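Local coordinates for protein serine protease inhibitor (Thermoanaerobacter tengcongensis, PDB 2PEF) that probably inhibits serine endopeptidases, as members of the serpin family generally do, and is captured here in the latent state, at residues Glu169-Tyr174 and Ala218-Ser223; Val194-Ser199 and Arg260-Lys265; Val211-Pro216 and Phe224-Pro229; Arg349-Ala354 and Gly367-Leu372. All blocks are in the same frame, centred on the assembly; numbering follows the deposited sequence. Where two conformers were deposited one is given.

Interaction 1: residues Glu169-Tyr174 and Ala218-Ser223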
loop_
_atom_site.group_PDB
_atom_site.type_symbol
_atom_site.label_atom_id
_atom_site.label_comp_id
_atom_site.label_asym_id
_atom_site.label_seq_id
_atom_site.Cartn_x
_atom_site.Cartn_y
_atom_site.Cartn_z
ATOM N N GLU A 169 0.568 -18.039 -4.353
ATOM C CA GLU A 169 0.315 -19.290 -3.653
ATOM C C GLU A 169 1.373 -19.476 -2.568
ATOM O O GLU A 169 2.520 -19.070 -2.752
ATOM C CB GLU A 169 0.393 -20.450 -4.644
ATOM C CG GLU A 169 -0.066 -21.797 -4.104
ATOM C CD GLU A 169 -0.266 -22.832 -5.194
ATOM O OE1 GLU A 169 -0.932 -22.520 -6.203
ATOM O OE2 GLU A 169 0.232 -23.968 -5.036
ATOM N N TRP A 170 1.003 -20.109 -1.455
ATOM C CA TRP A 170 1.997 -20.496 -0.449
ATOM C C TRP A 170 3.003 -21.456 -1.068
ATOM O O TRP A 170 2.655 -22.229 -1.958
ATOM C CB TRP A 170 1.339 -21.175 0.754
ATOM C CG TRP A 170 0.387 -20.308 1.506
ATOM C CD1 TRP A 170 -0.954 -20.530 1.696
ATOM C CD2 TRP A 170 0.691 -19.085 2.182
ATOM N NE1 TRP A 170 -1.501 -19.510 2.447
ATOM C CE2 TRP A 170 -0.511 -18.615 2.764
ATOM C CE3 TRP A 170 1.870 -18.335 2.359
ATOM C CZ2 TRP A 170 -0.572 -17.435 3.509
ATOM C CZ3 TRP A 170 1.807 -17.159 3.097
ATOM C CH2 TRP A 170 0.593 -16.716 3.656
ATOM N N GLU A 171 4.243 -21.413 -0.596
ATOM C CA GLU A 171 5.246 -22.379 -1.048
ATOM C C GLU A 171 4.782 -23.787 -0.681
ATOM O O GLU A 171 4.919 -24.723 -1.474
ATOM C CB GLU A 171 6.624 -22.075 -0.454
ATOM C CG GLU A 171 7.680 -23.116 -0.816
ATOM C CD GLU A 171 9.025 -22.846 -0.188
ATOM O OE1 GLU A 171 9.111 -22.807 1.060
ATOM O OE2 GLU A 171 10.006 -22.697 -0.950
ATOM N N THR A 172 4.222 -23.917 0.520
ATOM C CA THR A 172 3.536 -25.123 0.946
ATOM C C THR A 172 2.096 -24.744 1.278
ATOM O O THR A 172 1.844 -24.092 2.292
ATOM C CB THR A 172 4.192 -25.742 2.206
ATOM O OG1 THR A 172 5.610 -25.847 2.029
ATOM C CG2 THR A 172 3.612 -27.120 2.497
ATOM N N VAL A 173 1.155 -25.140 0.423
ATOM C CA VAL A 173 -0.262 -24.866 0.698
ATOM C C VAL A 173 -0.736 -25.641 1.928
ATOM O O VAL A 173 -0.147 -26.659 2.296
ATOM C CB VAL A 173 -1.190 -25.151 -0.520
ATOM C CG1 VAL A 173 -0.907 -24.175 -1.653
ATOM C CG2 VAL A 173 -1.060 -26.587 -1.008
ATOM N N TYR A 174 -1.785 -25.141 2.572
ATOM C CA TYR A 174 -2.350 -25.803 3.736
ATOM C C TYR A 174 -3.274 -26.928 3.304
ATOM O O TYR A 174 -4.314 -26.680 2.679
ATOM C CB TYR A 174 -3.135 -24.811 4.583
ATOM C CG TYR A 174 -2.318 -23.732 5.252
ATOM C CD1 TYR A 174 -2.178 -22.470 4.666
ATOM C CD2 TYR A 174 -1.713 -23.955 6.486
ATOM C CE1 TYR A 174 -1.444 -21.465 5.285
ATOM C CE2 TYR A 174 -0.978 -22.953 7.118
ATOM C CZ TYR A 174 -0.853 -21.710 6.508
ATOM O OH TYR A 174 -0.145 -20.706 7.118
ATOM N N ALA A 218 5.303 -19.239 -2.895
ATOM C CA ALA A 218 5.948 -20.041 -3.930
ATOM C C ALA A 218 7.011 -19.233 -4.655
ATOM O O ALA A 218 6.772 -18.073 -5.011
ATOM C CB ALA A 218 4.908 -20.529 -4.924
ATOM N N LYS A 219 8.170 -19.861 -4.869
ATOM C CA LYS A 219 9.322 -19.268 -5.581
ATOM C C LYS A 219 10.121 -18.240 -4.766
ATOM O O LYS A 219 11.141 -17.711 -5.237
ATOM C CB LYS A 219 8.906 -18.722 -6.948
ATOM C CG LYS A 219 8.298 -19.799 -7.830
ATOM C CD LYS A 219 7.781 -19.267 -9.145
ATOM C CE LYS A 219 6.890 -20.313 -9.810
ATOM N NZ LYS A 219 6.268 -19.803 -11.060
ATOM N N ASN A 220 9.651 -17.973 -3.550
ATOM C CA ASN A 220 10.400 -17.211 -2.537
ATOM C C ASN A 220 10.712 -15.743 -2.838
ATOM O O ASN A 220 11.558 -15.139 -2.172
ATOM C CB ASN A 220 11.676 -17.954 -2.133
ATOM C CG ASN A 220 11.380 -19.180 -1.296
ATOM O OD1 ASN A 220 11.253 -20.283 -1.820
ATOM N ND2 ASN A 220 11.237 -18.986 0.006
ATOM N N HIS A 221 10.015 -15.163 -3.813
ATOM C CA HIS A 221 10.162 -13.731 -4.097
ATOM C C HIS A 221 9.496 -12.881 -3.030
ATOM O O HIS A 221 9.936 -11.760 -2.736
ATOM C CB HIS A 221 9.562 -13.399 -5.458
ATOM C CG HIS A 221 10.144 -14.202 -6.572
ATOM N ND1 HIS A 221 11.476 -14.134 -6.920
ATOM C CD2 HIS A 221 9.575 -15.087 -7.424
ATOM C CE1 HIS A 221 11.702 -14.942 -7.941
ATOM N NE2 HIS A 221 10.564 -15.533 -8.263
ATOM N N TYR A 222 8.427 -13.425 -2.456
ATOM C CA TYR A 222 7.646 -12.721 -1.441
ATOM C C TYR A 222 7.396 -13.625 -0.254
ATOM O O TYR A 222 7.395 -14.846 -0.384
ATOM C CB TYR A 222 6.315 -12.234 -2.023
ATOM C CG TYR A 222 6.503 -11.394 -3.265
ATOM C CD1 TYR A 222 6.188 -11.899 -4.526
ATOM C CD2 TYR A 222 7.018 -10.105 -3.178
ATOM C CE1 TYR A 222 6.373 -11.125 -5.673
ATOM C CE2 TYR A 222 7.208 -9.325 -4.311
ATOM C CZ TYR A 222 6.889 -9.843 -5.554
ATOM O OH TYR A 222 7.084 -9.074 -6.675
ATOM N N SER A 223 7.191 -13.013 0.907
ATOM C CA SER A 223 6.844 -13.743 2.114
ATOM C C SER A 223 5.801 -12.992 2.928
ATOM O O SER A 223 5.571 -11.798 2.726
ATOM C CB SER A 223 8.082 -14.013 2.974
ATOM O OG SER A 223 8.976 -14.890 2.310
#
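Ala218 meets the loop leaving strand 158-169 mainly through its backbone: its N donates to Glu169 O over 2.8 Å in a nearly straight bond (176°). Its methyl adds a side-chain touch, CB lying 3.5 Å from the same Glu169 O. The N of Glu171 comes close to Ala218 N as well, but both are donors, and Glu171 N instead bonds to the backbone of Pro216.

The side chain to follow is that of Glu171. Its CB sits 4.0 Å from Ala218 N, just beside the backbone of the opposing loop. CG is anti to the backbone N (chi1 176°), and the chain stays extended beyond it, running out along the surface. OE2 at its tip reaches the head of Asn220, 3.8 Å from Asn220 CG; the two side chains cross obliquely, with carboxylate and amide planes turned 70° apart.

In serpin terms this is the breach, the top of sheet A, where strand 158-169 ends and the inserted strand 322-331 lies next to it in the latent form. Trp170, next along the chain, turns inward here. Its indole carries Tyr174 CE1 3.4 Å above one face toward the rim, stacks with Tyr217, and gives NE1 to Asp319 O.

The other acid here, Glu169, sends its carboxylate away from Ala218 into a salt bridge with Lys86. On the other segment, Asn220 O and Ser223 OG both bond to Asn358 ND2, tying the start of strand 222-229 to a residue beyond strand 345-357.

Interaction 2: residues Val194-Ser199 and Arg260-Lys265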
loop_
_atom_site.group_PDB
_atom_site.type_symbol
_atom_site.label_atom_id
_atom_site.label_comp_id
_atom_site.label_asym_id
_atom_site.label_seq_id
_atom_site.Cartn_x
_atom_site.Cartn_y
_atom_site.Cartn_z
ATOM N N VAL A 194 -14.375 -20.006 12.982
ATOM C CA VAL A 194 -13.320 -19.407 12.173
ATOM C C VAL A 194 -12.259 -20.467 11.892
ATOM O O VAL A 194 -11.832 -21.184 12.799
ATOM C CB VAL A 194 -12.664 -18.196 12.885
ATOM C CG1 VAL A 194 -11.541 -17.618 12.034
ATOM C CG2 VAL A 194 -13.700 -17.120 13.205
ATOM N N GLU A 195 -11.832 -20.559 10.637
ATOM C CA GLU A 195 -10.824 -21.533 10.260
ATOM C C GLU A 195 -9.420 -20.992 10.498
ATOM O O GLU A 195 -9.085 -19.884 10.069
ATOM C CB GLU A 195 -11.008 -21.971 8.807
ATOM C CG GLU A 195 -12.121 -22.997 8.621
ATOM C CD GLU A 195 -12.149 -23.601 7.225
ATOM O OE1 GLU A 195 -12.256 -22.840 6.239
ATOM O OE2 GLU A 195 -12.073 -24.845 7.114
ATOM N N PHE A 196 -8.621 -21.782 11.210
ATOM C CA PHE A 196 -7.229 -21.464 11.478
ATOM C C PHE A 196 -6.330 -22.471 10.778
ATOM O O PHE A 196 -6.673 -23.646 10.652
ATOM C CB PHE A 196 -6.961 -21.445 12.981
ATOM C CG PHE A 196 -7.269 -20.127 13.631
ATOM C CD1 PHE A 196 -8.586 -19.735 13.855
ATOM C CD2 PHE A 196 -6.241 -19.280 14.020
ATOM C CE1 PHE A 196 -8.873 -18.510 14.461
ATOM C CE2 PHE A 196 -6.517 -18.047 14.632
ATOM C CZ PHE A 196 -7.836 -17.667 14.852
ATOM N N MET A 197 -5.187 -21.996 10.310
ATOM C CA MET A 197 -4.338 -22.792 9.436
ATOM C C MET A 197 -2.980 -23.045 10.088
ATOM O O MET A 197 -2.243 -22.103 10.397
ATOM C CB MET A 197 -4.179 -22.101 8.079
ATOM C CG MET A 197 -5.493 -21.638 7.437
ATOM S SD MET A 197 -5.308 -20.976 5.767
ATOM C CE MET A 197 -4.375 -19.475 6.064
ATOM N N ASN A 198 -2.673 -24.324 10.293
ATOM C CA ASN A 198 -1.454 -24.764 10.971
ATOM C C ASN A 198 -0.344 -25.082 9.989
ATOM O O ASN A 198 -0.573 -25.752 8.976
ATOM C CB ASN A 198 -1.725 -26.029 11.788
ATOM C CG ASN A 198 -2.623 -25.788 12.983
ATOM O OD1 ASN A 198 -2.774 -24.664 13.457
ATOM N ND2 ASN A 198 -3.218 -26.865 13.490
ATOM N N SER A 199 0.860 -24.619 10.309
ATOM C CA SER A 199 2.041 -24.923 9.510
ATOM C C SER A 199 3.300 -25.003 10.361
ATOM O O SER A 199 3.320 -24.572 11.519
ATOM C CB SER A 199 2.234 -23.865 8.423
ATOM O OG SER A 199 2.440 -22.590 9.005
ATOM N N ARG A 260 5.963 -23.770 15.234
ATOM C CA ARG A 260 4.604 -24.227 15.000
ATOM C C ARG A 260 3.727 -22.988 14.860
ATOM O O ARG A 260 3.457 -22.292 15.845
ATOM C CB ARG A 260 4.132 -25.121 16.147
ATOM C CG ARG A 260 2.766 -25.715 15.925
ATOM C CD ARG A 260 2.483 -26.882 16.857
ATOM N NE ARG A 260 1.344 -27.639 16.352
ATOM C CZ ARG A 260 1.436 -28.649 15.493
ATOM N NH1 ARG A 260 2.623 -29.055 15.047
ATOM N NH2 ARG A 260 0.337 -29.256 15.075
ATOM N N ALA A 261 3.301 -22.715 13.628
ATOM C CA ALA A 261 2.582 -21.480 13.307
ATOM C C ALA A 261 1.096 -21.714 13.090
ATOM O O ALA A 261 0.685 -22.770 12.608
ATOM C CB ALA A 261 3.193 -20.820 12.080
ATOM N N SER A 262 0.301 -20.718 13.462
ATOM C CA SER A 262 -1.137 -20.746 13.250
ATOM C C SER A 262 -1.593 -19.398 12.707
ATOM O O SER A 262 -1.310 -18.353 13.296
ATOM C CB SER A 262 -1.866 -21.091 14.549
ATOM O OG SER A 262 -3.261 -20.879 14.431
ATOM N N LEU A 263 -2.298 -19.445 11.580
ATOM C CA LEU A 263 -2.768 -18.247 10.903
ATOM C C LEU A 263 -4.249 -18.390 10.569
ATOM O O LEU A 263 -4.655 -19.369 9.945
ATOM C CB LEU A 263 -1.961 -18.016 9.619
ATOM C CG LEU A 263 -2.223 -16.753 8.797
ATOM C CD1 LEU A 263 -1.813 -15.504 9.576
ATOM C CD2 LEU A 263 -1.476 -16.828 7.474
ATOM N N PRO A 264 -5.077 -17.417 10.997
ATOM C CA PRO A 264 -6.475 -17.552 10.595
ATOM C C PRO A 264 -6.649 -17.205 9.126
ATOM O O PRO A 264 -5.899 -16.387 8.590
ATOM C CB PRO A 264 -7.187 -16.489 11.437
ATOM C CG PRO A 264 -6.135 -15.444 11.679
ATOM C CD PRO A 264 -4.848 -16.211 11.818
ATOM N N LYS A 265 -7.636 -17.813 8.478
ATOM C CA LYS A 265 -8.098 -17.292 7.199
ATOM C C LYS A 265 -8.718 -15.930 7.490
ATOM O O LYS A 265 -9.475 -15.778 8.459
ATOM C CB LYS A 265 -9.131 -18.221 6.572
ATOM C CG LYS A 265 -8.582 -19.580 6.192
ATOM C CD LYS A 265 -9.559 -20.351 5.317
ATOM C CE LYS A 265 -9.088 -21.780 5.104
ATOM N NZ LYS A 265 -10.097 -22.598 4.368
#
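Phe196 and Pro264 form the close-packed part of this antiparallel strand pair. Pro264 CB sits over one face of the phenyl ring, 3.7 Å from its centroid and 16° off the normal, a CH-pi contact, while Ser262 OG lies near the ring plane at the edge, 3.4 Å from CD2. The strand axes run at 151° to each other. Met197 with Leu263 and Ser199 with Ala261 are the hydrogen-bonded pairs, each joined both ways, and Lys265 N adds a bond to Glu195 O at the end of the register.

Met197, on the other face, has its CG anti to the carbonyl carbon (chi1 -49°). Its SD rests 3.6 Å from Lys265 CG, the two side chains crossing at about a right angle.

The Glu195-Lys265 end is polar and partly exposed. The two side chains lie side by side, and NZ meets OE1 at 2.9 Å from above the carboxylate plane, in a salt bridge shared with Glu320; two acids this near would be expected to favour the charged lysine. An alanine in place of Lys265 would probably leave Glu195 and Glu320 without their common counter-charge and open a gap beside the Met197 sulphur. The solvent side is at the opposite end: Arg260 is exposed, though its side chain comes back toward the partner strand, where the contact is slight.

These are two strands of serpin sheet C. Strand 179-185 flanks 191-201, with His180 bonded to Asn198 OD1, and the Met197-Leu263 face packs on Tyr174 and, through Leu263 and Ala261, on strands 222-229 and 210-216.

Interaction 3: residues Val211-Pro216 and Phe224-Pro229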
loop_
_atom_site.group_PDB
_atom_site.type_symbol
_atom_site.label_atom_id
_atom_site.label_comp_id
_atom_site.label_asym_id
_atom_site.label_seq_id
_atom_site.Cartn_x
_atom_site.Cartn_y
_atom_site.Cartn_z
ATOM N N VAL A 211 6.540 -11.787 19.331
ATOM C CA VAL A 211 7.011 -12.987 18.645
ATOM C C VAL A 211 6.273 -13.090 17.310
ATOM O O VAL A 211 5.307 -12.367 17.064
ATOM C CB VAL A 211 6.837 -14.296 19.490
ATOM C CG1 VAL A 211 7.634 -14.215 20.791
ATOM C CG2 VAL A 211 5.358 -14.612 19.766
ATOM N N GLY A 212 6.723 -13.987 16.444
ATOM C CA GLY A 212 6.071 -14.160 15.153
ATOM C C GLY A 212 6.857 -15.068 14.244
ATOM O O GLY A 212 7.776 -15.754 14.687
ATOM N N PHE A 213 6.494 -15.050 12.966
ATOM C CA PHE A 213 7.120 -15.907 11.967
ATOM C C PHE A 213 7.084 -15.281 10.576
ATOM O O PHE A 213 6.370 -14.298 10.326
ATOM C CB PHE A 213 6.437 -17.282 11.941
ATOM C CG PHE A 213 4.980 -17.234 11.544
ATOM C CD1 PHE A 213 4.608 -17.246 10.200
ATOM C CD2 PHE A 213 3.978 -17.193 12.518
ATOM C CE1 PHE A 213 3.268 -17.206 9.828
ATOM C CE2 PHE A 213 2.630 -17.152 12.153
ATOM C CZ PHE A 213 2.276 -17.155 10.810
ATOM N N VAL A 214 7.868 -15.866 9.676
ATOM C CA VAL A 214 7.876 -15.482 8.271
ATOM C C VAL A 214 7.567 -16.743 7.460
ATOM O O VAL A 214 8.210 -17.786 7.640
ATOM C CB VAL A 214 9.238 -14.876 7.854
ATOM C CG1 VAL A 214 9.191 -14.333 6.423
ATOM C CG2 VAL A 214 9.673 -13.782 8.821
ATOM N N LYS A 215 6.550 -16.651 6.611
ATOM C CA LYS A 215 6.121 -17.769 5.771
ATOM C C LYS A 215 6.272 -17.405 4.300
ATOM O O LYS A 215 5.713 -16.402 3.854
ATOM C CB LYS A 215 4.671 -18.154 6.081
ATOM C CG LYS A 215 4.106 -19.241 5.170
ATOM C CD LYS A 215 2.714 -19.704 5.616
ATOM C CE LYS A 215 2.255 -20.934 4.822
ATOM N NZ LYS A 215 3.217 -22.080 4.897
ATOM N N PRO A 216 7.025 -18.220 3.535
ATOM C CA PRO A 216 7.292 -17.908 2.131
ATOM C C PRO A 216 6.155 -18.248 1.159
ATOM O O PRO A 216 5.450 -19.249 1.336
ATOM C CB PRO A 216 8.500 -18.785 1.814
ATOM C CG PRO A 216 8.325 -19.983 2.696
ATOM C CD PRO A 216 7.690 -19.470 3.961
ATOM N N PHE A 224 5.173 -13.722 3.839
ATOM C CA PHE A 224 4.182 -13.175 4.740
ATOM C C PHE A 224 4.814 -13.101 6.125
ATOM O O PHE A 224 5.262 -14.116 6.666
ATOM C CB PHE A 224 2.945 -14.083 4.752
ATOM C CG PHE A 224 1.790 -13.540 5.547
ATOM C CD1 PHE A 224 0.812 -12.760 4.934
ATOM C CD2 PHE A 224 1.659 -13.832 6.903
ATOM C CE1 PHE A 224 -0.267 -12.261 5.657
ATOM C CE2 PHE A 224 0.581 -13.330 7.634
ATOM C CZ PHE A 224 -0.384 -12.553 7.006
ATOM N N VAL A 225 4.861 -11.891 6.675
ATOM C CA VAL A 225 5.383 -11.652 8.017
ATOM C C VAL A 225 4.210 -11.509 8.985
ATOM O O VAL A 225 3.292 -10.732 8.725
ATOM C CB VAL A 225 6.252 -10.366 8.033
ATOM C CG1 VAL A 225 6.653 -9.976 9.461
ATOM C CG2 VAL A 225 7.481 -10.548 7.151
ATOM N N ALA A 226 4.237 -12.267 10.087
ATOM C CA ALA A 226 3.217 -12.166 11.139
ATOM C C ALA A 226 3.891 -11.806 12.453
ATOM O O ALA A 226 4.868 -12.447 12.837
ATOM C CB ALA A 226 2.449 -13.475 11.280
ATOM N N ILE A 227 3.384 -10.773 13.128
ATOM C CA ILE A 227 3.989 -10.283 14.368
ATOM C C ILE A 227 2.929 -10.196 15.456
ATOM O O ILE A 227 1.906 -9.548 15.272
ATOM C CB ILE A 227 4.649 -8.896 14.173
ATOM C CG1 ILE A 227 5.734 -8.962 13.097
ATOM C CG2 ILE A 227 5.222 -8.369 15.503
ATOM C CD1 ILE A 227 6.184 -7.607 12.610
ATOM N N LEU A 228 3.179 -10.861 16.580
ATOM C CA LEU A 228 2.212 -10.918 17.664
ATOM C C LEU A 228 2.726 -10.205 18.915
ATOM O O LEU A 228 3.559 -10.749 19.638
ATOM C CB LEU A 228 1.876 -12.378 17.998
ATOM C CG LEU A 228 0.815 -12.644 19.068
ATOM C CD1 LEU A 228 -0.586 -12.434 18.503
ATOM C CD2 LEU A 228 0.976 -14.061 19.597
ATOM N N PRO A 229 2.247 -8.973 19.161
ATOM C CA PRO A 229 2.589 -8.283 20.407
ATOM C C PRO A 229 2.095 -9.065 21.625
ATOM O O PRO A 229 1.008 -9.643 21.592
ATOM C CB PRO A 229 1.856 -6.945 20.272
ATOM C CG PRO A 229 1.696 -6.759 18.791
ATOM C CD PRO A 229 1.398 -8.135 18.295
#
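Val211, Phe213 and Lys215 pair with Leu228, Ala226 and Phe224 as antiparallel hydrogen-bonded pairs, each joined in both directions. The strand axes approach to 4.6 Å and run at 175°, almost exactly antiparallel. The shortest bonds are at the two ends, Leu228 N to Val211 O and Phe224 N to Lys215 O, both 2.7 Å. Gly212 is nearly fully stretched, and without a side chain it lets Ala226 O come within 3.1 Å of its CA; a CB there would run into that oxygen.

Phe213 is the main side chain reaching across. Its CG sits between the backbone N and the carbonyl carbon (chi1 63°), and the ring lies above Ala226. The Ala226 methyl meets one face, 3.9 Å from the centroid and 3.7 Å from CZ, in a CH-pi contact. On the same side, Phe224 CB lies 3.7 Å from Lys215 O. The Phe224 ring goes on to meet Phe353, the planes only about 10° apart.

Lys215 leads away from Phe224, passing Trp170 and Tyr174, and its buried amine is paired with Glu201. The other side of the pair is plainer: Val214 CG1 and Val225 CG2 are 4.2 Å apart, both packed with Ile205 of strand 203-207.

Strand 203-207 extends the pairing beyond 210-216, and strand 345-357 beyond 222-229. The arrangement is a beta hairpin inside serpin sheet B, with the Phe213-Phe224 side turned toward sheet C.

Interaction 4: residues Arg349-Ala354 and Gly367-Leu372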
loop_
_atom_site.group_PDB
_atom_site.type_symbol
_atom_site.label_atom_id
_atom_site.label_comp_id
_atom_site.label_asym_id
_atom_site.label_seq_id
_atom_site.Cartn_x
_atom_site.Cartn_y
_atom_site.Cartn_z
ATOM N N ARG A 349 -5.754 -12.052 20.631
ATOM C CA ARG A 349 -4.387 -12.083 20.136
ATOM C C ARG A 349 -4.323 -11.427 18.751
ATOM O O ARG A 349 -4.097 -12.109 17.744
ATOM C CB ARG A 349 -3.847 -13.516 20.097
ATOM C CG ARG A 349 -3.875 -14.225 21.446
ATOM C CD ARG A 349 -2.881 -15.369 21.484
ATOM N NE ARG A 349 -3.221 -16.427 20.535
ATOM C CZ ARG A 349 -2.366 -17.344 20.096
ATOM N NH1 ARG A 349 -1.106 -17.338 20.509
ATOM N NH2 ARG A 349 -2.770 -18.265 19.231
ATOM N N PRO A 350 -4.508 -10.092 18.698
ATOM C CA PRO A 350 -4.430 -9.413 17.410
ATOM C C PRO A 350 -2.986 -9.413 16.934
ATOM O O PRO A 350 -2.072 -9.649 17.735
ATOM C CB PRO A 350 -4.897 -7.989 17.731
ATOM C CG PRO A 350 -4.576 -7.810 19.166
ATOM C CD PRO A 350 -4.765 -9.144 19.802
ATOM N N PHE A 351 -2.781 -9.177 15.642
ATOM C CA PHE A 351 -1.441 -9.232 15.080
ATOM C C PHE A 351 -1.227 -8.263 13.932
ATOM O O PHE A 351 -2.177 -7.799 13.310
ATOM C CB PHE A 351 -1.079 -10.665 14.660
ATOM C CG PHE A 351 -1.956 -11.237 13.580
ATOM C CD1 PHE A 351 -1.600 -11.111 12.235
ATOM C CD2 PHE A 351 -3.117 -11.933 13.901
ATOM C CE1 PHE A 351 -2.398 -11.652 11.232
ATOM C CE2 PHE A 351 -3.921 -12.477 12.903
ATOM C CZ PHE A 351 -3.557 -12.341 11.567
ATOM N N ILE A 352 0.044 -7.966 13.684
ATOM C CA ILE A 352 0.472 -7.112 12.587
ATOM C C ILE A 352 1.005 -8.051 11.519
ATOM O O ILE A 352 1.589 -9.083 11.839
ATOM C CB ILE A 352 1.579 -6.113 13.055
ATOM C CG1 ILE A 352 0.993 -5.035 13.976
ATOM C CG2 ILE A 352 2.284 -5.432 11.871
ATOM C CD1 ILE A 352 0.836 -5.450 15.420
ATOM N N PHE A 353 0.780 -7.724 10.254
ATOM C CA PHE A 353 1.347 -8.535 9.185
ATOM C C PHE A 353 1.867 -7.662 8.059
ATOM O O PHE A 353 1.501 -6.486 7.943
ATOM C CB PHE A 353 0.324 -9.545 8.652
ATOM C CG PHE A 353 -0.810 -8.910 7.915
ATOM C CD1 PHE A 353 -0.723 -8.671 6.545
ATOM C CD2 PHE A 353 -1.965 -8.551 8.587
ATOM C CE1 PHE A 353 -1.771 -8.065 5.864
ATOM C CE2 PHE A 353 -3.019 -7.941 7.916
ATOM C CZ PHE A 353 -2.924 -7.703 6.549
ATOM N N ALA A 354 2.717 -8.257 7.229
ATOM C CA ALA A 354 3.207 -7.603 6.036
ATOM C C ALA A 354 3.429 -8.642 4.952
ATOM O O ALA A 354 3.745 -9.798 5.240
ATOM C CB ALA A 354 4.483 -6.859 6.320
ATOM N N GLY A 367 -0.386 -4.368 7.500
ATOM C CA GLY A 367 -1.689 -4.203 8.136
ATOM C C GLY A 367 -1.848 -4.805 9.511
ATOM O O GLY A 367 -0.896 -5.320 10.099
ATOM N N THR A 368 -3.071 -4.720 10.022
ATOM C CA THR A 368 -3.399 -5.241 11.342
ATOM C C THR A 368 -4.636 -6.107 11.247
ATOM O O THR A 368 -5.550 -5.809 10.476
ATOM C CB THR A 368 -3.685 -4.112 12.357
ATOM O OG1 THR A 368 -4.697 -3.240 11.836
ATOM C CG2 THR A 368 -2.430 -3.300 12.646
ATOM N N VAL A 369 -4.657 -7.188 12.020
ATOM C CA VAL A 369 -5.869 -7.975 12.155
ATOM C C VAL A 369 -6.307 -7.894 13.610
ATOM O O VAL A 369 -5.714 -8.533 14.484
ATOM C CB VAL A 369 -5.685 -9.444 11.713
ATOM C CG1 VAL A 369 -6.954 -10.257 12.008
ATOM C CG2 VAL A 369 -5.337 -9.515 10.233
ATOM N N LEU A 370 -7.324 -7.074 13.855
ATOM C CA LEU A 370 -7.882 -6.898 15.194
ATOM C C LEU A 370 -9.114 -7.776 15.351
ATOM O O LEU A 370 -9.448 -8.206 16.456
ATOM C CB LEU A 370 -8.254 -5.428 15.445
ATOM C CG LEU A 370 -7.203 -4.329 15.217
ATOM C CD1 LEU A 370 -7.769 -2.968 15.600
ATOM C CD2 LEU A 370 -5.932 -4.613 16.001
ATOM N N SER A 371 -9.786 -8.038 14.234
ATOM C CA SER A 371 -11.039 -8.785 14.241
ATOM C C SER A 371 -11.176 -9.694 13.028
ATOM O O SER A 371 -10.467 -9.532 12.032
ATOM C CB SER A 371 -12.231 -7.827 14.311
ATOM O OG SER A 371 -12.316 -7.203 15.580
ATOM N N LEU A 372 -12.089 -10.655 13.137
ATOM C CA LEU A 372 -12.395 -11.589 12.062
ATOM C C LEU A 372 -13.904 -11.625 11.833
ATOM O O LEU A 372 -14.671 -11.081 12.635
ATOM C CB LEU A 372 -11.875 -12.990 12.403
ATOM C CG LEU A 372 -10.371 -13.211 12.598
ATOM C CD1 LEU A 372 -10.088 -14.635 13.045
ATOM C CD2 LEU A 372 -9.587 -12.895 11.337
#
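Phe351 and Phe353 both lean over the opposing strand. Val369 CB lies over one face of the Phe351 ring, 3.9 Å from the centroid and 22° off the normal, a CH-pi contact, while Arg349 O sits in plane at its edge. Gly367 CA covers one face of Phe353, 4.2 Å from that centroid; Val369 CG2 approaches the same ring obliquely, 3.6 Å from CE2. That methyl also lies 3.6 Å from Phe351 CZ, so it touches both rings.

The first torsions explain the lean: in each phenylalanine CG is placed between the backbone N and the carbonyl carbon (chi1 62° for Phe351). Gly367 suits its place under Phe353, since a CB would come too close to CZ. An alanine at Phe351 would probably open a gap over Val369 and leave Val369 CG2 with the Phe353 ring but without that of Phe351.

The strand axes run at 155°, antiparallel. Phe351-Val369 and Phe353-Gly367 are hydrogen-bonded pairs, joined both ways, with Val369 N to Phe351 O at 2.9 Å. On the other side Ile352 CG1 and Thr368 CG2 lie side by side, 4.1 Å apart, packed against Ile239 of helix 235-241, and Thr368 OG1 is held by Ser31 N. At the end of the pair next to Arg349, Pro350 CB meets Leu370 CD2 at 3.9 Å.

The ring of Phe266, from strand 255-273, meets that of Phe353 with the planes about 50° apart. This is the C-terminal hairpin of the serpin fold, two strands in the buried body of sheet B.

Overall arrangement
Interactions 3 and 4 are the core contacts: neighbouring hairpins in sheet B, joined edge to edge by backbone bonds such as Val225 N to Ala354 O, and dominated by apolar packing. Interaction 2 lies in sheet C, partly buried, and mixes that packing with a salt bridge at the Glu195-Lys265 end; it touches interaction 3 through Ala261 and Phe213, and interaction 4 through Val194 and Leu372. Interaction 1 is the surface contact, resting on one backbone bond across the segments, with the Glu171 and Asn220 side chains lying close, yet it shares strand 222-229 with interaction 3, and its buried Tyr174 packs on Ser199 and Lys215. Centres are 11 to 20 Å apart.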